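Local coordinates for protein pyocin S5 (Pseudomonas aeruginosa PAO1, PDB 6THK) that probably kills susceptible bacteria as a channel-forming bacteriocin, opening pores that depolarise the cytoplasmic membrane, at residues K408-V413 against W453-A458; V413-D418 against T444-A449. The protein carries 1 engineered substitution. One frame throughout, in Å; residues are numbered along the deposited sequence.

Contact 1. Residues K408-V413 against W453-A458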
ATOM      1  N   LYS A 408     -42.752   4.522 -12.414  1.00 46.50           N
ATOM      2  CA  LYS A 408     -41.747   3.572 -11.952  1.00 46.90           C
ATOM      3  C   LYS A 408     -42.316   2.138 -12.064  1.00 52.47           C
ATOM      4  O   LYS A 408     -41.708   1.308 -12.726  1.00 51.55           O
ATOM      5  CB  LYS A 408     -41.340   3.895 -10.516  1.00 50.42           C
ATOM      6  CG  LYS A 408     -40.111   4.793 -10.418  1.00 70.29           C
ATOM      7  CD  LYS A 408     -39.621   4.951  -8.978  1.00 78.05           C
ATOM      8  CE  LYS A 408     -38.491   5.945  -8.874  1.00 87.13           C
ATOM      9  NZ  LYS A 408     -38.084   6.173  -7.462  1.00 96.96           N
ATOM     10  N   GLY A 409     -43.516   1.912 -11.516  1.00 50.42           N
ATOM     11  CA  GLY A 409     -44.224   0.636 -11.560  1.00 50.52           C
ATOM     12  C   GLY A 409     -44.348   0.049 -12.956  1.00 55.01           C
ATOM     13  O   GLY A 409     -44.135  -1.157 -13.140  1.00 55.15           O
ATOM     14  N   PHE A 410     -44.662   0.915 -13.957  1.00 49.66           N
ATOM     15  CA  PHE A 410     -44.789   0.560 -15.376  1.00 48.20           C
ATOM     16  C   PHE A 410     -43.440   0.546 -16.108  1.00 51.03           C
ATOM     17  O   PHE A 410     -43.372   0.139 -17.265  1.00 51.06           O
ATOM     18  CB  PHE A 410     -45.775   1.512 -16.091  1.00 49.76           C
ATOM     19  CG  PHE A 410     -47.187   1.546 -15.551  1.00 50.14           C
ATOM     20  CD1 PHE A 410     -47.825   0.376 -15.137  1.00 51.13           C
ATOM     21  CD2 PHE A 410     -47.911   2.736 -15.530  1.00 50.91           C
ATOM     22  CE1 PHE A 410     -49.132   0.409 -14.644  1.00 50.76           C
ATOM     23  CE2 PHE A 410     -49.225   2.765 -15.050  1.00 52.38           C
ATOM     24  CZ  PHE A 410     -49.826   1.601 -14.616  1.00 49.90           C
ATOM     25  N   GLY A 411     -42.381   0.981 -15.435  1.00 47.12           N
ATOM     26  CA  GLY A 411     -41.045   1.006 -16.024  1.00 47.50           C
ATOM     27  C   GLY A 411     -40.932   1.916 -17.233  1.00 52.26           C
ATOM     28  O   GLY A 411     -40.442   1.496 -18.284  1.00 53.88           O
ATOM     29  N   VAL A 412     -41.461   3.141 -17.103  1.00 46.18           N
ATOM     30  CA  VAL A 412     -41.426   4.188 -18.124  1.00 44.45           C
ATOM     31  C   VAL A 412     -40.597   5.329 -17.523  1.00 48.41           C
ATOM     32  O   VAL A 412     -40.589   5.485 -16.288  1.00 46.78           O
ATOM     33  CB  VAL A 412     -42.828   4.639 -18.653  1.00 47.24           C
ATOM     34  CG1 VAL A 412     -43.521   3.523 -19.425  1.00 46.96           C
ATOM     35  CG2 VAL A 412     -43.727   5.162 -17.549  1.00 46.30           C
ATOM     36  N   VAL A 413     -39.834   6.066 -18.359  1.00 45.85           N
ATOM     37  CA  VAL A 413     -39.013   7.161 -17.819  1.00 47.56           C
ATOM     38  C   VAL A 413     -39.892   8.329 -17.326  1.00 50.97           C
ATOM     39  O   VAL A 413     -41.004   8.540 -17.842  1.00 50.85           O
ATOM     40  CB  VAL A 413     -37.833   7.648 -18.736  1.00 52.93           C
ATOM     41  CG1 VAL A 413     -36.758   6.570 -18.875  1.00 52.89           C
ATOM     42  CG2 VAL A 413     -38.319   8.128 -20.113  1.00 53.16           C
ATOM     43  N   TRP A 453     -47.342   5.739 -19.814  1.00 41.45           N
ATOM     44  CA  TRP A 453     -47.179   7.039 -19.181  1.00 41.66           C
ATOM     45  C   TRP A 453     -48.525   7.771 -19.120  1.00 42.43           C
ATOM     46  O   TRP A 453     -48.840   8.392 -18.116  1.00 40.15           O
ATOM     47  CB  TRP A 453     -46.147   7.897 -19.914  1.00 40.93           C
ATOM     48  CG  TRP A 453     -45.861   9.147 -19.179  1.00 41.99           C
ATOM     49  CD1 TRP A 453     -45.291   9.255 -17.955  1.00 44.99           C
ATOM     50  CD2 TRP A 453     -46.166  10.475 -19.597  1.00 41.90           C
ATOM     51  NE1 TRP A 453     -45.207  10.566 -17.585  1.00 44.70           N
ATOM     52  CE2 TRP A 453     -45.736  11.338 -18.580  1.00 46.03           C
ATOM     53  CE3 TRP A 453     -46.751  11.020 -20.737  1.00 43.30           C
ATOM     54  CZ2 TRP A 453     -45.877  12.709 -18.665  1.00 45.00           C
ATOM     55  CZ3 TRP A 453     -46.889  12.380 -20.814  1.00 44.71           C
ATOM     56  CH2 TRP A 453     -46.453  13.210 -19.790  1.00 45.09           C
ATOM     57  N   LEU A 454     -49.318   7.682 -20.187  1.00 39.65           N
ATOM     58  CA  LEU A 454     -50.652   8.274 -20.237  1.00 40.04           C
ATOM     59  C   LEU A 454     -51.544   7.632 -19.182  1.00 43.36           C
ATOM     60  O   LEU A 454     -52.338   8.304 -18.544  1.00 42.42           O
ATOM     61  CB  LEU A 454     -51.299   8.040 -21.592  1.00 40.37           C
ATOM     62  CG  LEU A 454     -50.918   8.904 -22.777  1.00 46.32           C
ATOM     63  CD1 LEU A 454     -51.928   8.690 -23.891  1.00 46.52           C
ATOM     64  CD2 LEU A 454     -50.852  10.364 -22.372  1.00 49.25           C
ATOM     65  N   VAL A 455     -51.413   6.314 -19.022  1.00 37.64           N
ATOM     66  CA  VAL A 455     -52.160   5.555 -18.029  1.00 35.70           C
ATOM     67  C   VAL A 455     -51.784   6.025 -16.630  1.00 38.05           C
ATOM     68  O   VAL A 455     -52.631   6.118 -15.764  1.00 38.21           O
ATOM     69  CB  VAL A 455     -51.955   4.040 -18.173  1.00 38.40           C
ATOM     70  CG1 VAL A 455     -52.788   3.302 -17.149  1.00 38.43           C
ATOM     71  CG2 VAL A 455     -52.332   3.588 -19.571  1.00 37.39           C
ATOM     72  N   GLY A 456     -50.507   6.326 -16.412  1.00 33.45           N
ATOM     73  CA  GLY A 456     -50.047   6.850 -15.141  1.00 34.16           C
ATOM     74  C   GLY A 456     -50.709   8.189 -14.862  1.00 41.55           C
ATOM     75  O   GLY A 456     -51.112   8.456 -13.742  1.00 43.60           O
ATOM     76  N   ILE A 457     -50.822   9.022 -15.894  1.00 37.94           N
ATOM     77  CA  ILE A 457     -51.474  10.316 -15.808  1.00 36.72           C
ATOM     78  C   ILE A 457     -52.939  10.130 -15.421  1.00 41.83           C
ATOM     79  O   ILE A 457     -53.455  10.841 -14.569  1.00 42.56           O
ATOM     80  CB  ILE A 457     -51.363  11.062 -17.145  1.00 38.38           C
ATOM     81  CG1 ILE A 457     -49.953  11.615 -17.317  1.00 37.48           C
ATOM     82  CG2 ILE A 457     -52.392  12.165 -17.236  1.00 38.97           C
ATOM     83  CD1 ILE A 457     -49.690  12.204 -18.677  1.00 39.21           C
ATOM     84  N   ALA A 458     -53.596   9.163 -16.049  1.00 36.92           N
ATOM     85  CA  ALA A 458     -55.000   8.824 -15.760  1.00 36.04           C
ATOM     86  C   ALA A 458     -55.188   8.403 -14.303  1.00 38.79           C
ATOM     87  O   ALA A 458     -56.082   8.889 -13.620  1.00 40.23           O
ATOM     88  CB  ALA A 458     -55.466   7.714 -16.694  1.00 36.73           C
TER
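Phe410 and Val412, at the point where helix 396-409 gives way to loop, lean on the flank of helix 451-464 chiefly through van der Waals packing. The phenyl ring of Phe410 presents CE2 edge-on to the helix backbone, 4.0 Å from Gly456 N. At Gly456, which has no side chain, the ring edge meets the main chain directly. CE2 also lies 4.2 Å from Val455 CG1, the branch set anti to its own backbone N (chi1 -178°). Val412 brings CG2 to the start of the segment, 4.4 Å from Trp453 CB and near the plane of the indole rather than over its face.

The backbone supplies the turn that directs these two side chains. Gly411, the first residue to leave helical geometry, has positive phi (62°) and forms a Schellman motif, and its N bonds to Lys408 O at 2.8 Å. Glycine accepts this conformation readily. Ala350 of helix 340-353 touches both Phe410 and Val455, and Leu349 also touches Val455.

No hydrogen bond or salt bridge crosses between the segments, so packing, largely of carbon surface, makes up what passes between them. That chemistry accords with 453-458 belonging to a predicted transmembrane stretch, which, if it inserts as predicted, would probably exchange such packing for lipid.

Contact 2. Residues V413-D418 against T444-A449; sequences VGKAID and TLAAGA
Lys415 reaches from the extended loop 413-418 to the C-terminal end of helix 436-446 and the turn that follows, laying its aliphatic chain over them. CG stands anti to the backbone N (chi1 -157°), and the chain bends farther out, at chi3 and chi4. Its CE does most of the touching, lying 3.4 Å from Leu445 O, 3.8 Å from Ala446 CA and 4.0 Å from Ala449 CB. NZ is 3.5 Å from Leu445 O. A long lysine suits this place: its methylenes pack on two small alanines while the ammonium group stays by a carbonyl at the helix end, where the partial negative charge would probably suit it.

The type II turn from Ala446 to Ala449 puts both alanine methyls within reach of that one chain. It is closed by Ala449 N to Ala446 O at 3.1 Å, with Gly448 taking the positive phi (77°) of its third position. Ala416 adds little, its carbonyl O lying 4.2 Å from Leu445 CD1.

Ile417 adds a second patch of apolar packing, against Leu445. The two side chains cross obliquely: Ile417 CD1 rests 3.5 Å from Leu445 CD2, and Ile417 CG1 lies 3.6 Å from Leu445 CD1. Ile417 uses CB, CG1 and CD1 against the two methyls of Leu445, which gives a close fit. Asp418 then serves as N-cap of helix 419-431, its OD1 making a weak hydrogen bond to Ser421 N.

Within the all-helical pore-forming domain, the loop bridges helices 396-409 and 419-431 at the surface. Leu422 of helix 419-431 touches both Ile417 and Leu445, while Trp453 and Ile457 of helix 451-464 pack against Ile417 from the domain interior.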
ATOM      1  N   VAL A 413     -39.834   6.066 -18.359  1.00 45.85           N
ATOM      2  CA  VAL A 413     -39.013   7.161 -17.819  1.00 47.56           C
ATOM      3  C   VAL A 413     -39.892   8.329 -17.326  1.00 50.97           C
ATOM      4  O   VAL A 413     -41.004   8.540 -17.842  1.00 50.85           O
ATOM      5  CB  VAL A 413     -37.833   7.648 -18.736  1.00 52.93           C
ATOM      6  CG1 VAL A 413     -36.758   6.570 -18.875  1.00 52.89           C
ATOM      7  CG2 VAL A 413     -38.319   8.128 -20.113  1.00 53.16           C
ATOM      8  N   GLY A 414     -39.404   9.004 -16.280  1.00 47.96           N
ATOM      9  CA  GLY A 414     -40.029  10.178 -15.686  1.00 48.93           C
ATOM     10  C   GLY A 414     -40.052  11.282 -16.723  1.00 55.66           C
ATOM     11  O   GLY A 414     -39.024  11.548 -17.363  1.00 56.81           O
ATOM     12  N   LYS A 415     -41.235  11.868 -16.954  1.00 50.87           N
ATOM     13  CA  LYS A 415     -41.436  12.862 -17.999  1.00 51.08           C
ATOM     14  C   LYS A 415     -41.933  14.225 -17.469  1.00 57.90           C
ATOM     15  O   LYS A 415     -42.759  14.292 -16.554  1.00 57.12           O
ATOM     16  CB  LYS A 415     -42.362  12.273 -19.070  1.00 52.70           C
ATOM     17  CG  LYS A 415     -42.246  12.917 -20.427  1.00 59.71           C
ATOM     18  CD  LYS A 415     -42.945  12.083 -21.478  1.00 58.48           C
ATOM     19  CE  LYS A 415     -43.535  12.945 -22.575  1.00 64.68           C
ATOM     20  NZ  LYS A 415     -42.526  13.393 -23.576  1.00 66.07           N
ATOM     21  N   ALA A 416     -41.411  15.314 -18.020  1.00 57.06           N
ATOM     22  CA  ALA A 416     -41.807  16.655 -17.595  1.00 57.57           C
ATOM     23  C   ALA A 416     -43.213  17.020 -18.062  1.00 62.27           C
ATOM     24  O   ALA A 416     -43.595  16.683 -19.176  1.00 61.54           O
ATOM     25  CB  ALA A 416     -40.801  17.679 -18.092  1.00 58.21           C
ATOM     26  N   ILE A 417     -43.989  17.678 -17.199  1.00 59.68           N
ATOM     27  CA  ILE A 417     -45.350  18.085 -17.551  1.00 59.58           C
ATOM     28  C   ILE A 417     -45.894  19.281 -16.736  1.00 63.74           C
ATOM     29  O   ILE A 417     -45.629  19.381 -15.543  1.00 64.27           O
ATOM     30  CB  ILE A 417     -46.273  16.849 -17.403  1.00 62.94           C
ATOM     31  CG1 ILE A 417     -47.699  17.101 -17.881  1.00 63.39           C
ATOM     32  CG2 ILE A 417     -46.270  16.352 -15.967  1.00 65.02           C
ATOM     33  CD1 ILE A 417     -48.517  15.841 -18.034  1.00 67.30           C
ATOM     34  N   ASP A 418     -46.643  20.190 -17.368  1.00 58.52           N
ATOM     35  CA  ASP A 418     -47.306  21.263 -16.631  1.00 57.46           C
ATOM     36  C   ASP A 418     -48.693  20.645 -16.489  1.00 61.56           C
ATOM     37  O   ASP A 418     -49.477  20.647 -17.430  1.00 61.12           O
ATOM     38  CB  ASP A 418     -47.376  22.565 -17.430  1.00 58.56           C
ATOM     39  CG  ASP A 418     -48.268  23.612 -16.771  1.00 62.68           C
ATOM     40  OD1 ASP A 418     -48.875  23.299 -15.737  1.00 62.85           O
ATOM     41  OD2 ASP A 418     -48.366  24.750 -17.269  1.00 61.62           O
ATOM     42  N   THR A 444     -49.022  16.474 -28.412  1.00 63.99           N
ATOM     43  CA  THR A 444     -47.918  17.399 -28.351  1.00 62.93           C
ATOM     44  C   THR A 444     -47.091  17.175 -27.101  1.00 64.87           C
ATOM     45  O   THR A 444     -45.872  17.110 -27.152  1.00 64.21           O
ATOM     46  CB  THR A 444     -48.463  18.827 -28.285  1.00 68.25           C
ATOM     47  OG1 THR A 444     -48.979  19.192 -29.565  1.00 67.89           O
ATOM     48  CG2 THR A 444     -47.383  19.792 -27.867  1.00 64.86           C
ATOM     49  N   LEU A 445     -47.772  17.024 -25.979  1.00 61.08           N
ATOM     50  CA  LEU A 445     -47.111  16.830 -24.695  1.00 60.88           C
ATOM     51  C   LEU A 445     -46.326  15.532 -24.597  1.00 63.47           C
ATOM     52  O   LEU A 445     -45.200  15.508 -24.122  1.00 62.92           O
ATOM     53  CB  LEU A 445     -48.148  16.898 -23.579  1.00 60.88           C
ATOM     54  CG  LEU A 445     -47.753  16.370 -22.212  1.00 65.64           C
ATOM     55  CD1 LEU A 445     -47.128  17.483 -21.393  1.00 65.74           C
ATOM     56  CD2 LEU A 445     -48.979  15.808 -21.521  1.00 67.44           C
ATOM     57  N   ALA A 446     -46.926  14.465 -25.096  1.00 59.49           N
ATOM     58  CA  ALA A 446     -46.345  13.129 -25.056  1.00 58.91           C
ATOM     59  C   ALA A 446     -46.044  12.410 -26.370  1.00 59.55           C
ATOM     60  O   ALA A 446     -46.070  11.191 -26.406  1.00 58.51           O
ATOM     61  CB  ALA A 446     -47.211  12.233 -24.191  1.00 59.78           C
ATOM     62  N   ALA A 447     -45.765  13.137 -27.442  1.00 54.23           N
ATOM     63  CA  ALA A 447     -45.398  12.500 -28.710  1.00 53.23           C
ATOM     64  C   ALA A 447     -44.157  11.609 -28.504  1.00 59.13           C
ATOM     65  O   ALA A 447     -43.207  12.001 -27.815  1.00 58.26           O
ATOM     66  CB  ALA A 447     -45.117  13.550 -29.770  1.00 53.32           C
ATOM     67  N   GLY A 448     -44.223  10.386 -29.022  1.00 56.91           N
ATOM     68  CA  GLY A 448     -43.127   9.426 -28.912  1.00 56.49           C
ATOM     69  C   GLY A 448     -42.977   8.743 -27.568  1.00 58.95           C
ATOM     70  O   GLY A 448     -42.033   7.967 -27.379  1.00 59.81           O
ATOM     71  N   ALA A 449     -43.881   9.032 -26.612  1.00 52.63           N
ATOM     72  CA  ALA A 449     -43.810   8.409 -25.284  1.00 50.84           C
ATOM     73  C   ALA A 449     -44.603   7.094 -25.249  1.00 50.40           C
ATOM     74  O   ALA A 449     -45.350   6.777 -26.188  1.00 50.12           O
ATOM     75  CB  ALA A 449     -44.281   9.374 -24.194  1.00 51.02           C
TER

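Contacts 1 and 2 lie with their centres about 10 Å apart in the colicin-type pore-forming domain, about 50 Å from the centre of this elongated chain. Along the sequence the order is 408-413, 413-418, 444-449, 453-458, so contact 2 falls within the span that contact 1 brackets, and Val413 belongs to both. Trp453 joins them physically: its CZ3 is 3.4 Å from Ala446 CB and its CE2 3.5 Å from Lys415 CB. Together they fasten the connection between helices 396-409 and 419-431 against two consecutive helices, 436-446 and 451-464, joining surface loop packing to the start of the predicted membrane-spanning region.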